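Local coordinates for hypothetical protein TT1465 (Thermus thermophilus, PDB 1WEK), which is of unknown function but belongs to a family of the SLOG clan and folds as a Rossmann-like alpha/beta domain around a parallel sheet, with six chains in its assembly, at residues V133-L138 / S149-L154; W179-R184 / E192-F197. One frame throughout, in Å; residues are numbered along the deposited sequence.

Interaction 1 (V133-L138 / S149-L154); sequences VGFVFL and SEVLVL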
ATOM      1  N   VAL A 133       4.912   9.578 -28.093  1.00 17.21           N
ATOM      2  CA  VAL A 133       6.046   9.808 -28.970  1.00 16.15           C
ATOM      3  C   VAL A 133       5.780  11.118 -29.697  1.00 16.13           C
ATOM      4  O   VAL A 133       6.553  11.531 -30.566  1.00 17.71           O
ATOM      5  CB  VAL A 133       6.208   8.673 -30.020  1.00 16.55           C
ATOM      6  CG1 VAL A 133       6.535   7.356 -29.334  1.00 10.61           C
ATOM      7  CG2 VAL A 133       4.932   8.527 -30.828  1.00 18.60           C
ATOM      8  N   GLY A 134       4.676  11.769 -29.337  1.00 16.76           N
ATOM      9  CA  GLY A 134       4.307  13.036 -29.962  1.00 17.28           C
ATOM     10  C   GLY A 134       2.966  13.588 -29.470  1.00 18.20           C
ATOM     11  O   GLY A 134       2.189  12.865 -28.850  1.00 17.56           O
ATOM     12  N   PHE A 135       2.704  14.866 -29.743  1.00 17.70           N
ATOM     13  CA  PHE A 135       1.466  15.533 -29.340  1.00 18.96           C
ATOM     14  C   PHE A 135       0.963  16.433 -30.464  1.00 20.21           C
ATOM     15  O   PHE A 135       1.723  17.237 -31.012  1.00 20.70           O
ATOM     16  CB  PHE A 135       1.681  16.416 -28.096  1.00 17.40           C
ATOM     17  CG  PHE A 135       2.292  15.697 -26.946  1.00 20.46           C
ATOM     18  CD1 PHE A 135       3.681  15.554 -26.856  1.00 25.42           C
ATOM     19  CD2 PHE A 135       1.489  15.107 -25.979  1.00 20.22           C
ATOM     20  CE1 PHE A 135       4.257  14.828 -25.818  1.00 27.09           C
ATOM     21  CE2 PHE A 135       2.052  14.374 -24.933  1.00 23.99           C
ATOM     22  CZ  PHE A 135       3.436  14.232 -24.851  1.00 26.54           C
ATOM     23  N   VAL A 136      -0.317  16.297 -30.796  1.00 17.70           N
ATOM     24  CA  VAL A 136      -0.937  17.114 -31.832  1.00 15.02           C
ATOM     25  C   VAL A 136      -2.119  17.895 -31.230  1.00 14.39           C
ATOM     26  O   VAL A 136      -3.059  17.316 -30.679  1.00 14.16           O
ATOM     27  CB  VAL A 136      -1.460  16.253 -33.005  1.00 14.39           C
ATOM     28  CG1 VAL A 136      -1.838  17.157 -34.183  1.00 12.49           C
ATOM     29  CG2 VAL A 136      -0.382  15.234 -33.440  1.00 18.23           C
ATOM     30  N   PHE A 137      -2.077  19.211 -31.342  1.00 13.95           N
ATOM     31  CA  PHE A 137      -3.168  20.030 -30.816  1.00 15.15           C
ATOM     32  C   PHE A 137      -4.012  20.660 -31.928  1.00 16.91           C
ATOM     33  O   PHE A 137      -3.532  21.497 -32.692  1.00 15.07           O
ATOM     34  CB  PHE A 137      -2.596  21.090 -29.871  1.00  7.44           C
ATOM     35  CG  PHE A 137      -1.918  20.492 -28.660  1.00  4.73           C
ATOM     36  CD1 PHE A 137      -0.600  20.059 -28.726  1.00  1.34           C
ATOM     37  CD2 PHE A 137      -2.636  20.255 -27.498  1.00  5.71           C
ATOM     38  CE1 PHE A 137      -0.004  19.383 -27.655  1.00  5.25           C
ATOM     39  CE2 PHE A 137      -2.048  19.575 -26.410  1.00 11.83           C
ATOM     40  CZ  PHE A 137      -0.725  19.136 -26.497  1.00  7.93           C
ATOM     41  N   LEU A 138      -5.272  20.229 -32.029  1.00 16.61           N
ATOM     42  CA  LEU A 138      -6.179  20.775 -33.039  1.00 17.61           C
ATOM     43  C   LEU A 138      -7.014  21.875 -32.382  1.00 15.86           C
ATOM     44  O   LEU A 138      -7.019  21.998 -31.156  1.00 14.75           O
ATOM     45  CB  LEU A 138      -7.090  19.659 -33.584  1.00 19.85           C
ATOM     46  CG  LEU A 138      -6.408  18.609 -34.469  1.00 20.02           C
ATOM     47  CD1 LEU A 138      -6.880  17.196 -34.105  1.00 20.34           C
ATOM     48  CD2 LEU A 138      -6.708  18.916 -35.923  1.00 21.17           C
ATOM     49  N   SER A 149      -0.354  23.748 -22.541  1.00 12.72           N
ATOM     50  CA  SER A 149       0.504  24.458 -21.611  1.00 15.40           C
ATOM     51  C   SER A 149       1.229  23.486 -20.693  1.00 15.19           C
ATOM     52  O   SER A 149       2.385  23.719 -20.344  1.00 13.95           O
ATOM     53  CB  SER A 149      -0.281  25.533 -20.805  1.00 16.41           C
ATOM     54  OG  SER A 149      -1.234  24.985 -19.917  1.00 19.36           O
ATOM     55  N   GLU A 150       0.588  22.379 -20.330  1.00 14.74           N
ATOM     56  CA  GLU A 150       1.267  21.421 -19.467  1.00 16.82           C
ATOM     57  C   GLU A 150       2.479  20.784 -20.142  1.00 17.78           C
ATOM     58  O   GLU A 150       3.571  20.743 -19.549  1.00 14.95           O
ATOM     59  CB  GLU A 150       0.347  20.289 -18.995  1.00 18.34           C
ATOM     60  CG  GLU A 150       1.132  19.299 -18.132  1.00 27.32           C
ATOM     61  CD  GLU A 150       0.306  18.192 -17.500  1.00 36.05           C
ATOM     62  OE1 GLU A 150      -0.162  17.287 -18.228  1.00 39.58           O
ATOM     63  OE2 GLU A 150       0.139  18.221 -16.259  1.00 42.10           O
ATOM     64  N   VAL A 151       2.290  20.278 -21.366  1.00 14.98           N
ATOM     65  CA  VAL A 151       3.381  19.632 -22.082  1.00 14.05           C
ATOM     66  C   VAL A 151       4.512  20.612 -22.384  1.00 14.83           C
ATOM     67  O   VAL A 151       5.677  20.231 -22.342  1.00 15.64           O
ATOM     68  CB  VAL A 151       2.915  18.958 -23.420  1.00 16.67           C
ATOM     69  CG1 VAL A 151       1.793  17.969 -23.144  1.00 19.87           C
ATOM     70  CG2 VAL A 151       2.462  20.002 -24.422  1.00 16.58           C
ATOM     71  N   LEU A 152       4.175  21.869 -22.684  1.00 12.79           N
ATOM     72  CA  LEU A 152       5.202  22.865 -22.969  1.00 15.07           C
ATOM     73  C   LEU A 152       6.109  23.034 -21.768  1.00 13.06           C
ATOM     74  O   LEU A 152       7.331  23.090 -21.908  1.00 15.65           O
ATOM     75  CB  LEU A 152       4.575  24.210 -23.354  1.00 16.99           C
ATOM     76  CG  LEU A 152       3.950  24.180 -24.758  1.00 19.32           C
ATOM     77  CD1 LEU A 152       3.489  25.561 -25.160  1.00 14.32           C
ATOM     78  CD2 LEU A 152       4.987  23.670 -25.761  1.00 15.99           C
ATOM     79  N   VAL A 153       5.504  23.090 -20.583  1.00 13.84           N
ATOM     80  CA  VAL A 153       6.242  23.216 -19.324  1.00 12.72           C
ATOM     81  C   VAL A 153       7.180  22.028 -19.123  1.00 15.48           C
ATOM     82  O   VAL A 153       8.359  22.201 -18.782  1.00 15.13           O
ATOM     83  CB  VAL A 153       5.267  23.283 -18.115  1.00 11.47           C
ATOM     84  CG1 VAL A 153       5.998  22.983 -16.832  1.00 10.43           C
ATOM     85  CG2 VAL A 153       4.649  24.690 -18.028  1.00 16.82           C
ATOM     86  N   LEU A 154       6.640  20.826 -19.334  1.00 13.61           N
ATOM     87  CA  LEU A 154       7.388  19.588 -19.182  1.00 16.88           C
ATOM     88  C   LEU A 154       8.584  19.541 -20.126  1.00 17.12           C
ATOM     89  O   LEU A 154       9.645  19.011 -19.775  1.00 16.98           O
ATOM     90  CB  LEU A 154       6.471  18.372 -19.427  1.00 15.14           C
ATOM     91  CG  LEU A 154       5.390  18.077 -18.377  1.00 13.94           C
ATOM     92  CD1 LEU A 154       4.504  16.908 -18.818  1.00 12.53           C
ATOM     93  CD2 LEU A 154       6.049  17.763 -17.042  1.00 13.88           C
TER
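Phe135 on the strand and Val151 on the helix bring the two backbones together with their CA atoms 8.6 Å apart, whereas Phe137 and Ser149, the next pair along, stand 10.9 Å apart from CA to CA. At that spacing only side chains can bridge the gap, and three of them do. Phe135 and Phe137 leave the strand on the same side, two residues apart, and Val151 reaches out from the helix to meet both with its forked end. Its CG1 branch sits over one face of the Phe135 ring, 4.2 Å from the centroid and 20° off the ring normal, a CH-pi contact shifted toward the CD2-CE2 side. The other branch, CG2, comes up obliquely to the far end of the Phe137 ring, 3.9 Å from CZ. Val151 has chi1 at -56°, which turns CG1 away from its own carbonyl carbon and splays the two methyls toward different rings. This is strand-helix packing in a Rossmann-like alpha/beta fold: strand 132-137 runs inside the parallel sheet and helix 142-156 covers it on the way to strand 165-168, forming a beta-alpha-beta unit. Phe137 also stacks on Phe43 and touches Val165 and Leu167, while Phe135 packs on Ser41 and Phe43. On another flank the helix meets a neighbouring subunit: Ser149 OG hydrogen-bonds to Ser149 OG of that subunit, and Glu150 OE2 makes a salt bridge with its Lys125 NZ.

Interaction 2 (W179-R184 / E192-F197); sequences WLAFLR and EDLQLF
Leu194 carries most of this contact, pointing from a short 3-10 turn into the side of the helix between Leu180 and Arg184. Its CB lies in the plane of the Arg184 guanidinium, at the edge, 3.7 Å from NH2. One atom further, CG is 3.5 Å from the same NH2, with Arg184 NE somewhat more distant. At the fork the branches part. CD1 stays with the arginine, only 3.3 Å from NH2 in an oblique approach, and also touches the helix backbone at Ala181 CA, 4.0 Å away. CD2 turns to Leu180, 4.0 Å from its CB. The arginine reaches the leucine because its chain bends at chi2 and chi3 (chi3 -70°), which brings the guanidinium alongside it. A water bridges the two segments: it accepts a hydrogen bond from Leu194 N at 3.0 Å and weak ones from Arg184 NE and Gln195 NE2. Beyond Leu194, Phe197 takes Leu180 CD1 at its CE2, 4.0 Å apart, and its ring lies with one face over Leu194 O. Phe197 also packs on Val165 and Leu167 of the neighbouring strand, so it continues the apolar layer toward the sheet. The arrangement belongs to the last beta-alpha-beta crossover of the Rossmann-like fold, where the chain leaving helix 170-185 packs back along it before entering strand 198-200, outermost on that side within this chain.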
ATOM      1  N   TRP A 179       0.777  36.046 -28.341  1.00 17.63           N
ATOM      2  CA  TRP A 179       0.887  36.393 -26.922  1.00 16.84           C
ATOM      3  C   TRP A 179       2.117  35.742 -26.313  1.00 17.13           C
ATOM      4  O   TRP A 179       2.754  36.305 -25.410  1.00 17.76           O
ATOM      5  CB  TRP A 179      -0.347  35.956 -26.128  1.00 14.88           C
ATOM      6  CG  TRP A 179      -0.285  36.392 -24.682  1.00 14.65           C
ATOM      7  CD1 TRP A 179      -0.244  37.680 -24.209  1.00 15.79           C
ATOM      8  CD2 TRP A 179      -0.226  35.543 -23.527  1.00 15.91           C
ATOM      9  NE1 TRP A 179      -0.164  37.685 -22.833  1.00 13.30           N
ATOM     10  CE2 TRP A 179      -0.152  36.388 -22.388  1.00 19.00           C
ATOM     11  CE3 TRP A 179      -0.232  34.155 -23.340  1.00 17.71           C
ATOM     12  CZ2 TRP A 179      -0.082  35.880 -21.075  1.00 18.62           C
ATOM     13  CZ3 TRP A 179      -0.166  33.649 -22.026  1.00 17.60           C
ATOM     14  CH2 TRP A 179      -0.092  34.516 -20.917  1.00 16.61           C
ATOM     15  N   LEU A 180       2.448  34.550 -26.802  1.00 15.48           N
ATOM     16  CA  LEU A 180       3.610  33.830 -26.302  1.00 17.79           C
ATOM     17  C   LEU A 180       4.876  34.562 -26.737  1.00 16.81           C
ATOM     18  O   LEU A 180       5.857  34.629 -25.985  1.00 13.75           O
ATOM     19  CB  LEU A 180       3.629  32.384 -26.823  1.00 18.68           C
ATOM     20  CG  LEU A 180       2.517  31.470 -26.287  1.00 18.56           C
ATOM     21  CD1 LEU A 180       2.747  30.025 -26.745  1.00 16.37           C
ATOM     22  CD2 LEU A 180       2.506  31.520 -24.778  1.00 13.50           C
ATOM     23  N   ALA A 181       4.839  35.119 -27.945  1.00 12.76           N
ATOM     24  CA  ALA A 181       5.966  35.859 -28.480  1.00  9.81           C
ATOM     25  C   ALA A 181       6.187  37.115 -27.628  1.00 10.21           C
ATOM     26  O   ALA A 181       7.306  37.590 -27.507  1.00 12.96           O
ATOM     27  CB  ALA A 181       5.704  36.236 -29.927  1.00  8.42           C
ATOM     28  N   PHE A 182       5.100  37.636 -27.067  1.00 10.42           N
ATOM     29  CA  PHE A 182       5.112  38.804 -26.192  1.00 10.15           C
ATOM     30  C   PHE A 182       5.740  38.371 -24.853  1.00 14.70           C
ATOM     31  O   PHE A 182       6.498  39.124 -24.222  1.00 12.77           O
ATOM     32  CB  PHE A 182       3.666  39.277 -25.985  1.00 11.68           C
ATOM     33  CG  PHE A 182       3.488  40.219 -24.820  1.00 21.40           C
ATOM     34  CD1 PHE A 182       3.801  41.570 -24.939  1.00 19.10           C
ATOM     35  CD2 PHE A 182       3.007  39.749 -23.597  1.00 20.42           C
ATOM     36  CE1 PHE A 182       3.635  42.434 -23.860  1.00 20.65           C
ATOM     37  CE2 PHE A 182       2.839  40.605 -22.517  1.00 20.96           C
ATOM     38  CZ  PHE A 182       3.154  41.951 -22.648  1.00 22.77           C
ATOM     39  N   LEU A 183       5.415  37.156 -24.413  1.00 12.78           N
ATOM     40  CA  LEU A 183       5.992  36.653 -23.179  1.00 15.92           C
ATOM     41  C   LEU A 183       7.505  36.560 -23.417  1.00 18.93           C
ATOM     42  O   LEU A 183       8.314  36.664 -22.484  1.00 21.04           O
ATOM     43  CB  LEU A 183       5.400  35.284 -22.811  1.00 13.73           C
ATOM     44  CG  LEU A 183       3.919  35.257 -22.395  1.00 14.96           C
ATOM     45  CD1 LEU A 183       3.520  33.846 -21.956  1.00 13.04           C
ATOM     46  CD2 LEU A 183       3.680  36.227 -21.256  1.00  6.09           C
ATOM     47  N   ARG A 184       7.891  36.397 -24.678  1.00 16.98           N
ATOM     48  CA  ARG A 184       9.301  36.327 -24.997  1.00 16.93           C
ATOM     49  C   ARG A 184       9.922  37.732 -24.966  1.00 16.26           C
ATOM     50  O   ARG A 184      10.996  37.927 -24.405  1.00 15.05           O
ATOM     51  CB  ARG A 184       9.522  35.692 -26.367  1.00 20.55           C
ATOM     52  CG  ARG A 184      10.960  35.203 -26.561  1.00 22.58           C
ATOM     53  CD  ARG A 184      11.372  35.298 -28.006  1.00 26.32           C
ATOM     54  NE  ARG A 184      10.692  34.328 -28.842  1.00 29.47           N
ATOM     55  CZ  ARG A 184      10.263  34.569 -30.075  1.00 33.55           C
ATOM     56  NH1 ARG A 184      10.437  35.764 -30.625  1.00 34.92           N
ATOM     57  NH2 ARG A 184       9.668  33.605 -30.763  1.00 37.53           N
ATOM     58  N   GLU A 192      14.649  30.393 -27.071  1.00 23.22           N
ATOM     59  CA  GLU A 192      14.270  29.316 -27.985  1.00 26.15           C
ATOM     60  C   GLU A 192      13.014  28.560 -27.571  1.00 24.37           C
ATOM     61  O   GLU A 192      12.643  27.587 -28.228  1.00 24.36           O
ATOM     62  CB  GLU A 192      15.399  28.279 -28.092  1.00 30.65           C
ATOM     63  CG  GLU A 192      16.814  28.829 -28.014  1.00 38.92           C
ATOM     64  CD  GLU A 192      17.200  29.601 -29.242  1.00 45.06           C
ATOM     65  OE1 GLU A 192      17.165  29.006 -30.340  1.00 50.17           O
ATOM     66  OE2 GLU A 192      17.540  30.798 -29.112  1.00 49.70           O
ATOM     67  N   ASP A 193      12.348  28.984 -26.500  1.00 22.43           N
ATOM     68  CA  ASP A 193      11.168  28.238 -26.051  1.00 21.96           C
ATOM     69  C   ASP A 193      10.005  28.116 -27.016  1.00 20.47           C
ATOM     70  O   ASP A 193       9.191  27.199 -26.880  1.00 21.86           O
ATOM     71  CB  ASP A 193      10.658  28.771 -24.725  1.00 20.08           C
ATOM     72  CG  ASP A 193      11.627  28.518 -23.591  1.00 21.57           C
ATOM     73  OD1 ASP A 193      12.469  27.601 -23.713  1.00 17.84           O
ATOM     74  OD2 ASP A 193      11.536  29.226 -22.572  1.00 16.65           O
ATOM     75  N   LEU A 194       9.904  29.015 -27.987  1.00 18.22           N
ATOM     76  CA  LEU A 194       8.814  28.894 -28.933  1.00 20.32           C
ATOM     77  C   LEU A 194       9.082  27.812 -29.968  1.00 22.30           C
ATOM     78  O   LEU A 194       8.204  27.475 -30.756  1.00 27.05           O
ATOM     79  CB  LEU A 194       8.529  30.219 -29.624  1.00 24.28           C
ATOM     80  CG  LEU A 194       7.936  31.328 -28.746  1.00 28.57           C
ATOM     81  CD1 LEU A 194       6.978  32.153 -29.601  1.00 29.20           C
ATOM     82  CD2 LEU A 194       7.188  30.746 -27.555  1.00 25.64           C
ATOM     83  N   GLN A 195      10.289  27.261 -29.966  1.00 23.07           N
ATOM     84  CA  GLN A 195      10.627  26.203 -30.903  1.00 23.97           C
ATOM     85  C   GLN A 195      10.229  24.817 -30.367  1.00 24.28           C
ATOM     86  O   GLN A 195      10.423  23.804 -31.046  1.00 22.80           O
ATOM     87  CB  GLN A 195      12.129  26.234 -31.227  1.00 29.52           C
ATOM     88  CG  GLN A 195      12.519  27.118 -32.408  1.00 30.10           C
ATOM     89  CD  GLN A 195      12.233  28.585 -32.168  1.00 36.87           C
ATOM     90  OE1 GLN A 195      11.311  29.163 -32.755  1.00 36.98           O
ATOM     91  NE2 GLN A 195      13.020  29.199 -31.294  1.00 39.64           N
ATOM     92  N   LEU A 196       9.682  24.774 -29.150  1.00 21.89           N
ATOM     93  CA  LEU A 196       9.239  23.514 -28.554  1.00 19.69           C
ATOM     94  C   LEU A 196       8.048  22.972 -29.346  1.00 19.63           C
ATOM     95  O   LEU A 196       7.751  21.779 -29.306  1.00 21.87           O
ATOM     96  CB  LEU A 196       8.815  23.724 -27.092  1.00 17.07           C
ATOM     97  CG  LEU A 196       9.752  23.518 -25.887  1.00 18.07           C
ATOM     98  CD1 LEU A 196      11.168  23.124 -26.315  1.00  8.94           C
ATOM     99  CD2 LEU A 196       9.756  24.788 -25.051  1.00 13.73           C
ATOM    100  N   PHE A 197       7.361  23.846 -30.071  1.00 17.52           N
ATOM    101  CA  PHE A 197       6.218  23.413 -30.865  1.00 17.80           C
ATOM    102  C   PHE A 197       6.302  23.917 -32.300  1.00 18.35           C
ATOM    103  O   PHE A 197       7.023  24.874 -32.591  1.00 12.64           O
ATOM    104  CB  PHE A 197       4.916  23.902 -30.225  1.00 19.18           C
ATOM    105  CG  PHE A 197       4.811  25.399 -30.127  1.00 19.81           C
ATOM    106  CD1 PHE A 197       4.412  26.158 -31.228  1.00 17.45           C
ATOM    107  CD2 PHE A 197       5.128  26.056 -28.938  1.00 22.15           C
ATOM    108  CE1 PHE A 197       4.330  27.537 -31.146  1.00 16.10           C
ATOM    109  CE2 PHE A 197       5.051  27.446 -28.844  1.00 20.26           C
ATOM    110  CZ  PHE A 197       4.653  28.188 -29.946  1.00 18.88           C
TER
HETATM  111  O   HOH W   1      11.358  31.314 -29.229  1.00 22.64           O

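How the interactions relate
The centre of interaction 1 lies about 7 Å from the centre of the chain, and the contact is wholly apolar, aromatic rings against a branched aliphatic side chain. The centre of interaction 2 is about 20 Å from that point; this contact keeps a buried leucine-phenylalanine layer but adds an arginine and a bridging water at its partly exposed border. The first ties a strand inside the sheet to its covering helix; the second ties the following helix to the loop that leads into strand 198-200. Their centres are about 14 Å apart, yet they meet directly: Leu152 CD2 packs 4.0 Å from Phe197 CD2, linking the two covering helices through the loop. Both regions also touch a neighbouring subunit.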